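Local coordinates for protein ulvan Lyase-PL25 (Pseudoalteromonas sp. PLSV, PDB 5UAM) that cleaves ulvan, the sulfated cell-wall polysaccharide of green seaweeds, acting as a beta-propeller enzyme of polysaccharide lyase family 25, at residues 385-390 against 426-431; 167-170 against 174-177; 131-136 against 159-164. All coordinates share one frame; numbering follows the deposited sequence.

Overall arrangement
The three contacts lie in different parts of one beta-propeller. Contact 1 is buried and joins two neighbouring sheets, so only side chains meet, mostly apolar. Contact 2 is also buried but lies within a single sheet, as the hairpin of strands 165-169 and 175-180; backbone hydrogen bonds dominate there. Contact 3 is partly buried and pairs two loops with a small patch of touching surface, yet it carries a probable active-site tyrosine and a bound phosphate. Its segment 159-164 leads almost directly into 167-170 of contact 2, so the loop runs on into the hairpin. Contact 1 lies across the centre of the chain from contact 3, the two centres about 30 Å apart.

Contact 1 (385-390 against 426-431); sequences AVLSWW and AQMLVA
Leu387 and Val430 reach toward each other tip to tip, and their methyls meet at 3.4 Å between Leu387 CD2 and Val430 CG2, tighter than an ordinary van der Waals contact. The other branch of the leucine serves a second partner: Leu387 CD1 lies 4.1 Å from Met428 SD. Leucine suits this place because its fork can fill two directions at once, and it is aimed across the gap by a CG set anti to the backbone N (chi1 -178°). Met428, extended as far as its sulfur and then bent at chi3, brings its thioether to the CD1 branch.

Further along, an indole meets an amide. Gln427 OE1 approaches the rim of the Trp389 ring near its plane, 3.5 Å from CH2, with ring and amide planes 42° apart. This is an edge contact, which places a carbonyl oxygen beside the weakly positive C-H border of the indole.

No hydrogen bond links the segments. They belong to adjacent antiparallel sheets, as expected of neighbouring blades in a beta-propeller, and the Leu387 and Val430 CA atoms are 8.7 Å apart. Strand 428-433 lies in the blade that takes its outermost strand, 30-33, from the N-terminal part of the chain, the "Velcro" closure known from many propellers.

A classic beta bulge places Gln427 and Met428 together opposite Val444, and both side chains set out toward strand 384-392. The amide is steadied by its nitrogen: Gln427 NE2 is hydrogen-bonded to Glu446 OE2 and to Pro424 O. Phe413 of strand 412-415 packs on Leu387 and Val430 alike, filling the interface from the side of the second blade. Trp389, for its part, rests on Val405 and makes a cation-pi contact with Arg374.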
loop_
_atom_site.group_PDB
_atom_site.type_symbol
_atom_site.label_atom_id
_atom_site.label_comp_id
_atom_site.label_asym_id
_atom_site.label_seq_id
_atom_site.Cartn_x
_atom_site.Cartn_y
_atom_site.Cartn_z
ATOM N N ALA A 385 -6.916 1.004 20.260
ATOM C CA ALA A 385 -6.223 0.516 19.080
ATOM C C ALA A 385 -5.200 -0.533 19.490
ATOM O O ALA A 385 -4.438 -0.319 20.435
ATOM C CB ALA A 385 -5.504 1.690 18.418
ATOM N N VAL A 386 -5.175 -1.657 18.780
ATOM C CA VAL A 386 -4.256 -2.750 19.080
ATOM C C VAL A 386 -3.466 -3.074 17.819
ATOM O O VAL A 386 -4.026 -3.091 16.713
ATOM C CB VAL A 386 -5.006 -4.009 19.580
ATOM C CG1 VAL A 386 -4.012 -5.071 20.010
ATOM C CG2 VAL A 386 -5.979 -3.664 20.721
ATOM N N LEU A 387 -2.166 -3.323 17.974
ATOM C CA LEU A 387 -1.315 -3.849 16.907
ATOM C C LEU A 387 -0.609 -5.069 17.484
ATOM O O LEU A 387 0.174 -4.937 18.437
ATOM C CB LEU A 387 -0.296 -2.808 16.420
ATOM C CG LEU A 387 0.612 -3.255 15.276
ATOM C CD1 LEU A 387 -0.197 -3.470 14.022
ATOM C CD2 LEU A 387 1.654 -2.214 15.005
ATOM N N SER A 388 -0.913 -6.259 16.960
ATOM C CA SER A 388 -0.383 -7.472 17.556
ATOM C C SER A 388 -0.078 -8.507 16.478
ATOM O O SER A 388 -0.586 -8.438 15.361
ATOM C CB SER A 388 -1.335 -8.048 18.594
ATOM O OG SER A 388 -2.577 -8.384 18.000
ATOM N N TRP A 389 0.782 -9.445 16.852
ATOM C CA TRP A 389 1.156 -10.553 15.983
ATOM C C TRP A 389 0.143 -11.684 16.106
ATOM O O TRP A 389 -0.269 -12.053 17.209
ATOM C CB TRP A 389 2.525 -11.090 16.392
ATOM C CG TRP A 389 3.681 -10.176 16.044
ATOM C CD1 TRP A 389 4.320 -9.317 16.873
ATOM C CD2 TRP A 389 4.305 -10.034 14.759
ATOM N NE1 TRP A 389 5.317 -8.647 16.188
ATOM C CE2 TRP A 389 5.335 -9.086 14.896
ATOM C CE3 TRP A 389 4.111 -10.643 13.523
ATOM C CZ2 TRP A 389 6.162 -8.720 13.834
ATOM C CZ3 TRP A 389 4.938 -10.277 12.463
ATOM C CH2 TRP A 389 5.949 -9.326 12.635
ATOM N N TRP A 390 -0.246 -12.247 14.964
ATOM C CA TRP A 390 -1.127 -13.408 14.899
ATOM C C TRP A 390 -0.442 -14.489 14.079
ATOM O O TRP A 390 -0.001 -14.227 12.954
ATOM C CB TRP A 390 -2.459 -13.021 14.255
ATOM C CG TRP A 390 -3.264 -12.119 15.144
ATOM C CD1 TRP A 390 -3.014 -10.810 15.419
ATOM C CD2 TRP A 390 -4.432 -12.473 15.882
ATOM N NE1 TRP A 390 -3.957 -10.323 16.281
ATOM C CE2 TRP A 390 -4.844 -11.318 16.588
ATOM C CE3 TRP A 390 -5.177 -13.645 16.014
ATOM C CZ2 TRP A 390 -5.958 -11.311 17.419
ATOM C CZ3 TRP A 390 -6.282 -13.641 16.852
ATOM C CH2 TRP A 390 -6.662 -12.479 17.542
ATOM N N ALA A 426 12.646 -3.158 13.547
ATOM C CA ALA A 426 11.991 -2.068 12.829
ATOM C C ALA A 426 11.294 -2.654 11.597
ATOM O O ALA A 426 11.830 -2.648 10.487
ATOM C CB ALA A 426 13.020 -1.012 12.453
ATOM N N GLN A 427 10.072 -3.113 11.806
ATOM C CA GLN A 427 9.324 -3.859 10.807
ATOM C C GLN A 427 8.136 -3.122 10.213
ATOM O O GLN A 427 7.747 -3.428 9.096
ATOM C CB GLN A 427 8.824 -5.166 11.419
ATOM C CG GLN A 427 9.960 -6.052 11.853
ATOM C CD GLN A 427 9.523 -7.442 12.139
ATOM O OE1 GLN A 427 8.964 -8.140 11.275
ATOM N NE2 GLN A 427 9.787 -7.883 13.342
ATOM N N MET A 428 7.513 -2.198 10.935
ATOM C CA MET A 428 6.280 -1.591 10.456
ATOM C C MET A 428 6.168 -0.196 11.036
ATOM O O MET A 428 6.614 0.054 12.158
ATOM C CB MET A 428 5.068 -2.462 10.842
ATOM C CG MET A 428 3.729 -1.952 10.345
ATOM S SD MET A 428 2.345 -3.044 10.786
ATOM C CE MET A 428 2.437 -4.294 9.499
ATOM N N LEU A 429 5.538 0.685 10.272
ATOM C CA LEU A 429 5.182 2.029 10.724
ATOM C C LEU A 429 3.725 2.072 11.154
ATOM O O LEU A 429 2.867 1.386 10.576
ATOM C CB LEU A 429 5.429 3.030 9.602
ATOM C CG LEU A 429 6.902 3.265 9.339
ATOM C CD1 LEU A 429 7.161 3.785 7.955
ATOM C CD2 LEU A 429 7.459 4.246 10.364
ATOM N N VAL A 430 3.444 2.879 12.186
ATOM C CA VAL A 430 2.118 2.960 12.780
ATOM C C VAL A 430 1.819 4.425 13.046
ATOM O O VAL A 430 2.693 5.166 13.510
ATOM C CB VAL A 430 2.056 2.206 14.129
ATOM C CG1 VAL A 430 0.600 2.028 14.578
ATOM C CG2 VAL A 430 2.760 0.880 14.053
ATOM N N ALA A 431 0.586 4.838 12.779
ATOM C CA ALA A 431 0.101 6.181 13.094
ATOM C C ALA A 431 -1.043 6.081 14.086
ATOM O O ALA A 431 -2.012 5.357 13.860
ATOM C CB ALA A 431 -0.371 6.882 11.814
#

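Contact 2 (167-170 against 174-177); sequences AIKM and DIYL
Met170 and Tyr176 cross at about a right angle, the methionine bringing its CG obliquely to 3.7 Å from CE1 of the tyrosine ring. Met170 SD is 5.4 Å from the centroid of the Tyr176 ring and 57° off the ring normal, an oblique Met-aromatic contact. Successive bends at chi2 (-52°) and chi3 fold the methionine chain, a compactness that its unbranched skeleton allows. Tyr176 in turn meets Tyr190 and Phe266 edge-to-face; an aromatic ring suits a place where two other rings pack against it.

Met170 and Tyr176 belong to the turn end of the beta hairpin of strands 165-169 and 175-180. Ile168 and Tyr176 form an antiparallel hydrogen-bonded pair, with Tyr176 N to Ile168 O at 2.8 Å and nearly straight (176°), and Ile168 N to Tyr176 O at 2.9 Å. Past the strand end, Met170 N donates to Asp174 O at 2.8 Å, carrying the ladder on toward the turn.

On the sheet face opposite Ile168 and Tyr176, the non-hydrogen-bonded pair Ala167-Leu177 sets Ala167 CB 4.0 Å from Leu177 CD1, the small alanine leaving room for the leucine. Lys169, paired likewise with Ile175, sends its chain off to a salt bridge with Asp108.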
loop_
_atom_site.group_PDB
_atom_site.type_symbol
_atom_site.label_atom_id
_atom_site.label_comp_id
_atom_site.label_asym_id
_atom_site.label_seq_id
_atom_site.Cartn_x
_atom_site.Cartn_y
_atom_site.Cartn_z
ATOM N N ALA A 167 6.516 1.161 -5.526
ATOM C CA ALA A 167 7.808 1.261 -6.184
ATOM C C ALA A 167 8.647 0.029 -5.894
ATOM O O ALA A 167 8.819 -0.356 -4.738
ATOM C CB ALA A 167 8.550 2.503 -5.695
ATOM N N ILE A 168 9.211 -0.557 -6.952
ATOM C CA ILE A 168 9.976 -1.795 -6.852
ATOM C C ILE A 168 11.279 -1.626 -7.612
ATOM O O ILE A 168 11.284 -1.143 -8.746
ATOM C CB ILE A 168 9.176 -2.986 -7.408
ATOM C CG1 ILE A 168 7.868 -3.107 -6.626
ATOM C CG2 ILE A 168 9.987 -4.280 -7.307
ATOM C CD1 ILE A 168 6.971 -4.202 -7.125
ATOM N N LYS A 169 12.387 -2.016 -6.986
ATOM C CA LYS A 169 13.687 -2.026 -7.641
ATOM C C LYS A 169 14.144 -3.467 -7.811
ATOM O O LYS A 169 14.145 -4.248 -6.853
ATOM C CB LYS A 169 14.736 -1.271 -6.825
ATOM C CG LYS A 169 16.061 -1.114 -7.566
ATOM C CD LYS A 169 17.071 -0.278 -6.797
ATOM C CE LYS A 169 17.558 -0.976 -5.575
ATOM N NZ LYS A 169 18.725 -0.214 -4.968
ATOM N N MET A 170 14.569 -3.813 -9.017
ATOM C CA MET A 170 15.049 -5.157 -9.264
ATOM C C MET A 170 16.550 -5.265 -8.987
ATOM O O MET A 170 17.245 -4.274 -8.759
ATOM C CB MET A 170 14.747 -5.558 -10.704
ATOM C CG MET A 170 13.292 -5.339 -11.109
ATOM S SD MET A 170 12.078 -6.069 -9.983
ATOM C CE MET A 170 12.348 -7.828 -10.250
ATOM N N ASP A 174 16.916 -1.743 -12.105
ATOM C CA ASP A 174 15.764 -1.185 -12.802
ATOM C C ASP A 174 14.650 -0.894 -11.807
ATOM O O ASP A 174 14.435 -1.632 -10.836
ATOM C CB ASP A 174 15.243 -2.160 -13.853
ATOM C CG ASP A 174 16.177 -2.316 -15.067
ATOM O OD1 ASP A 174 17.202 -1.589 -15.192
ATOM O OD2 ASP A 174 15.890 -3.217 -15.904
ATOM N N ILE A 175 13.932 0.193 -12.066
ATOM C CA ILE A 175 12.894 0.697 -11.172
ATOM C C ILE A 175 11.558 0.613 -11.888
ATOM O O ILE A 175 11.421 1.082 -13.032
ATOM C CB ILE A 175 13.181 2.140 -10.740
ATOM C CG1 ILE A 175 14.410 2.164 -9.826
ATOM C CG2 ILE A 175 11.965 2.749 -10.058
ATOM C CD1 ILE A 175 14.995 3.521 -9.685
ATOM N N TYR A 176 10.576 0.018 -11.218
ATOM C CA TYR A 176 9.207 -0.037 -11.711
ATOM C C TYR A 176 8.298 0.684 -10.735
ATOM O O TYR A 176 8.291 0.367 -9.540
ATOM C CB TYR A 176 8.731 -1.485 -11.862
ATOM C CG TYR A 176 9.472 -2.236 -12.926
ATOM C CD1 TYR A 176 10.718 -2.805 -12.684
ATOM C CD2 TYR A 176 8.933 -2.380 -14.203
ATOM C CE1 TYR A 176 11.384 -3.494 -13.678
ATOM C CE2 TYR A 176 9.595 -3.050 -15.195
ATOM C CZ TYR A 176 10.820 -3.621 -14.936
ATOM O OH TYR A 176 11.487 -4.299 -15.932
ATOM N N LEU A 177 7.517 1.632 -11.245
ATOM C CA LEU A 177 6.518 2.337 -10.453
ATOM C C LEU A 177 5.154 1.894 -10.953
ATOM O O LEU A 177 4.822 2.122 -12.116
ATOM C CB LEU A 177 6.641 3.859 -10.583
ATOM C CG LEU A 177 5.709 4.637 -9.656
ATOM C CD1 LEU A 177 6.175 4.515 -8.215
ATOM C CD2 LEU A 177 5.679 6.119 -10.084
#

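Contact 3 (131-136 against 159-164); sequences GNTHHG and TPFGTY. With PO4 (phosphate ion), chain E.
The Phe161 ring receives the methyl of Thr133 obliquely, Thr133 CG2 lying 3.7 Å from CE1, while Pro160 CG sits 4.2 Å above one face, offset toward the rim. Thr133 and Phe161 run side by side, pointing the same way; the threonine methyl offers an apolar surface to the ring. With CG2 anti to the carbonyl carbon, the threonine presents that methyl rather than its hydroxyl.

The Tyr164 ring has Thr163 CG2 over the centre of one face, 3.4 Å above its plane. At the edge, in plane, lies phosphate O2, and Tyr164 OH is 2.8 Å from phosphate O3. Tyr164 is probably the proton acceptor of the lyase reaction. The ion is hydrogen-bonded by His99, the probable proton donor, and by His119, His184, Arg180 and Tyr222. It probably came from the crystallisation liquor; its place is consistent with a pocket suited to anionic groups of the substrate.

Thr159 OG1 accepts from Phe161 N at 3.2 Å, forming an ST turn, and Phe161 centres an inverse gamma turn, with a weak bond from Gly162 N to Pro160 O. The backbone angles of Gly136 (phi 88°, psi 108°) leave no room for a side chain beside the carbonyl O of His135, which calls for glycine.

Segment 131-136 belongs to the loop between strands 112-116 and 139-143. The other segment lies in the connection from strand 152-154 to strand 165-169, with the chain turning a corner at Tyr164, whose side chain touches Arg180 of strand 175-180.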
loop_
_atom_site.group_PDB
_atom_site.type_symbol
_atom_site.label_atom_id
_atom_site.label_comp_id
_atom_site.label_asym_id
_atom_site.label_seq_id
_atom_site.Cartn_x
_atom_site.Cartn_y
_atom_site.Cartn_z
ATOM N N GLY A 131 -7.341 7.053 -18.617
ATOM C CA GLY A 131 -8.287 7.062 -17.526
ATOM C C GLY A 131 -8.951 8.407 -17.386
ATOM O O GLY A 131 -8.824 9.287 -18.242
ATOM N N ASN A 132 -9.689 8.535 -16.284
ATOM C CA ASN A 132 -10.287 9.801 -15.878
ATOM C C ASN A 132 -9.405 10.448 -14.809
ATOM O O ASN A 132 -8.325 9.956 -14.471
ATOM C CB ASN A 132 -11.752 9.598 -15.455
ATOM C CG ASN A 132 -11.916 8.755 -14.188
ATOM O OD1 ASN A 132 -11.049 7.990 -13.815
ATOM N ND2 ASN A 132 -13.056 8.919 -13.524
ATOM N N THR A 133 -9.847 11.596 -14.302
ATOM C CA THR A 133 -9.052 12.386 -13.369
ATOM C C THR A 133 -9.878 12.719 -12.134
ATOM O O THR A 133 -11.082 12.453 -12.061
ATOM C CB THR A 133 -8.559 13.681 -14.028
ATOM O OG1 THR A 133 -9.669 14.530 -14.332
ATOM C CG2 THR A 133 -7.801 13.380 -15.312
ATOM N N HIS A 134 -9.207 13.323 -11.157
ATOM C CA HIS A 134 -9.871 13.788 -9.943
ATOM C C HIS A 134 -9.157 15.050 -9.479
ATOM O O HIS A 134 -9.475 16.139 -9.977
ATOM C CB HIS A 134 -9.907 12.670 -8.904
ATOM C CG HIS A 134 -10.634 13.026 -7.649
ATOM N ND1 HIS A 134 -11.934 13.482 -7.632
ATOM C CD2 HIS A 134 -10.224 13.004 -6.358
ATOM C CE1 HIS A 134 -12.296 13.713 -6.381
ATOM N NE2 HIS A 134 -11.282 13.418 -5.590
ATOM N N HIS A 135 -8.168 14.947 -8.594
ATOM C CA HIS A 135 -7.324 16.107 -8.307
ATOM C C HIS A 135 -5.974 15.646 -7.795
ATOM O O HIS A 135 -5.819 14.522 -7.327
ATOM C CB HIS A 135 -7.959 17.108 -7.341
ATOM C CG HIS A 135 -8.485 16.504 -6.084
ATOM N ND1 HIS A 135 -9.752 16.783 -5.614
ATOM C CD2 HIS A 135 -7.927 15.656 -5.188
ATOM C CE1 HIS A 135 -9.948 16.136 -4.477
ATOM N NE2 HIS A 135 -8.856 15.445 -4.195
ATOM N N GLY A 136 -4.988 16.534 -7.912
ATOM C CA GLY A 136 -3.679 16.263 -7.368
ATOM C C GLY A 136 -2.787 15.535 -8.343
ATOM O O GLY A 136 -2.964 14.341 -8.598
ATOM N N THR A 159 3.942 10.363 -15.093
ATOM C CA THR A 159 2.699 11.008 -15.491
ATOM C C THR A 159 2.028 11.641 -14.269
ATOM O O THR A 159 2.034 11.061 -13.176
ATOM C CB THR A 159 1.729 10.057 -16.192
ATOM O OG1 THR A 159 0.536 10.795 -16.492
ATOM C CG2 THR A 159 1.369 8.825 -15.335
ATOM N N PRO A 160 1.427 12.826 -14.413
ATOM C CA PRO A 160 0.687 13.391 -13.276
ATOM C C PRO A 160 -0.576 12.628 -12.950
ATOM O O PRO A 160 -1.115 12.785 -11.842
ATOM C CB PRO A 160 0.354 14.808 -13.741
ATOM C CG PRO A 160 0.367 14.716 -15.246
ATOM C CD PRO A 160 1.463 13.745 -15.558
ATOM N N PHE A 161 -1.072 11.816 -13.881
ATOM C CA PHE A 161 -2.331 11.087 -13.704
ATOM C C PHE A 161 -2.003 9.780 -13.001
ATOM O O PHE A 161 -1.865 8.715 -13.614
ATOM C CB PHE A 161 -2.979 10.811 -15.057
ATOM C CG PHE A 161 -3.206 12.030 -15.864
ATOM C CD1 PHE A 161 -4.091 12.994 -15.431
ATOM C CD2 PHE A 161 -2.521 12.238 -17.052
ATOM C CE1 PHE A 161 -4.293 14.144 -16.158
ATOM C CE2 PHE A 161 -2.713 13.381 -17.779
ATOM C CZ PHE A 161 -3.607 14.338 -17.342
ATOM N N GLY A 162 -1.879 9.856 -11.688
ATOM C CA GLY A 162 -1.513 8.695 -10.898
ATOM C C GLY A 162 -2.114 8.713 -9.499
ATOM O O GLY A 162 -2.267 9.771 -8.884
ATOM N N THR A 163 -2.485 7.534 -9.019
ATOM C CA THR A 163 -2.879 7.281 -7.636
ATOM C C THR A 163 -2.273 5.934 -7.256
ATOM O O THR A 163 -2.228 5.015 -8.078
ATOM C CB THR A 163 -4.428 7.118 -7.450
ATOM O OG1 THR A 163 -5.180 8.128 -8.147
ATOM C CG2 THR A 163 -4.809 7.195 -5.977
ATOM N N TYR A 164 -1.872 5.787 -5.995
ATOM C CA TYR A 164 -1.492 4.492 -5.406
ATOM C C TYR A 164 -0.115 3.997 -5.844
ATOM O O TYR A 164 0.033 2.875 -6.363
ATOM C CB TYR A 164 -2.558 3.423 -5.614
ATOM C CG TYR A 164 -3.919 3.735 -5.066
ATOM C CD1 TYR A 164 -4.100 4.021 -3.726
ATOM C CD2 TYR A 164 -5.035 3.734 -5.887
ATOM C CE1 TYR A 164 -5.352 4.256 -3.233
ATOM C CE2 TYR A 164 -6.278 3.978 -5.413
ATOM C CZ TYR A 164 -6.443 4.244 -4.091
ATOM O OH TYR A 164 -7.700 4.476 -3.592
HETATM P P PO4 E . -10.385 6.088 -4.721
HETATM O O1 PO4 E . -11.873 6.373 -4.780
HETATM O O2 PO4 E . -10.082 4.799 -5.367
HETATM O O3 PO4 E . -10.051 6.026 -3.250
HETATM O O4 PO4 E . -9.665 7.218 -5.450
#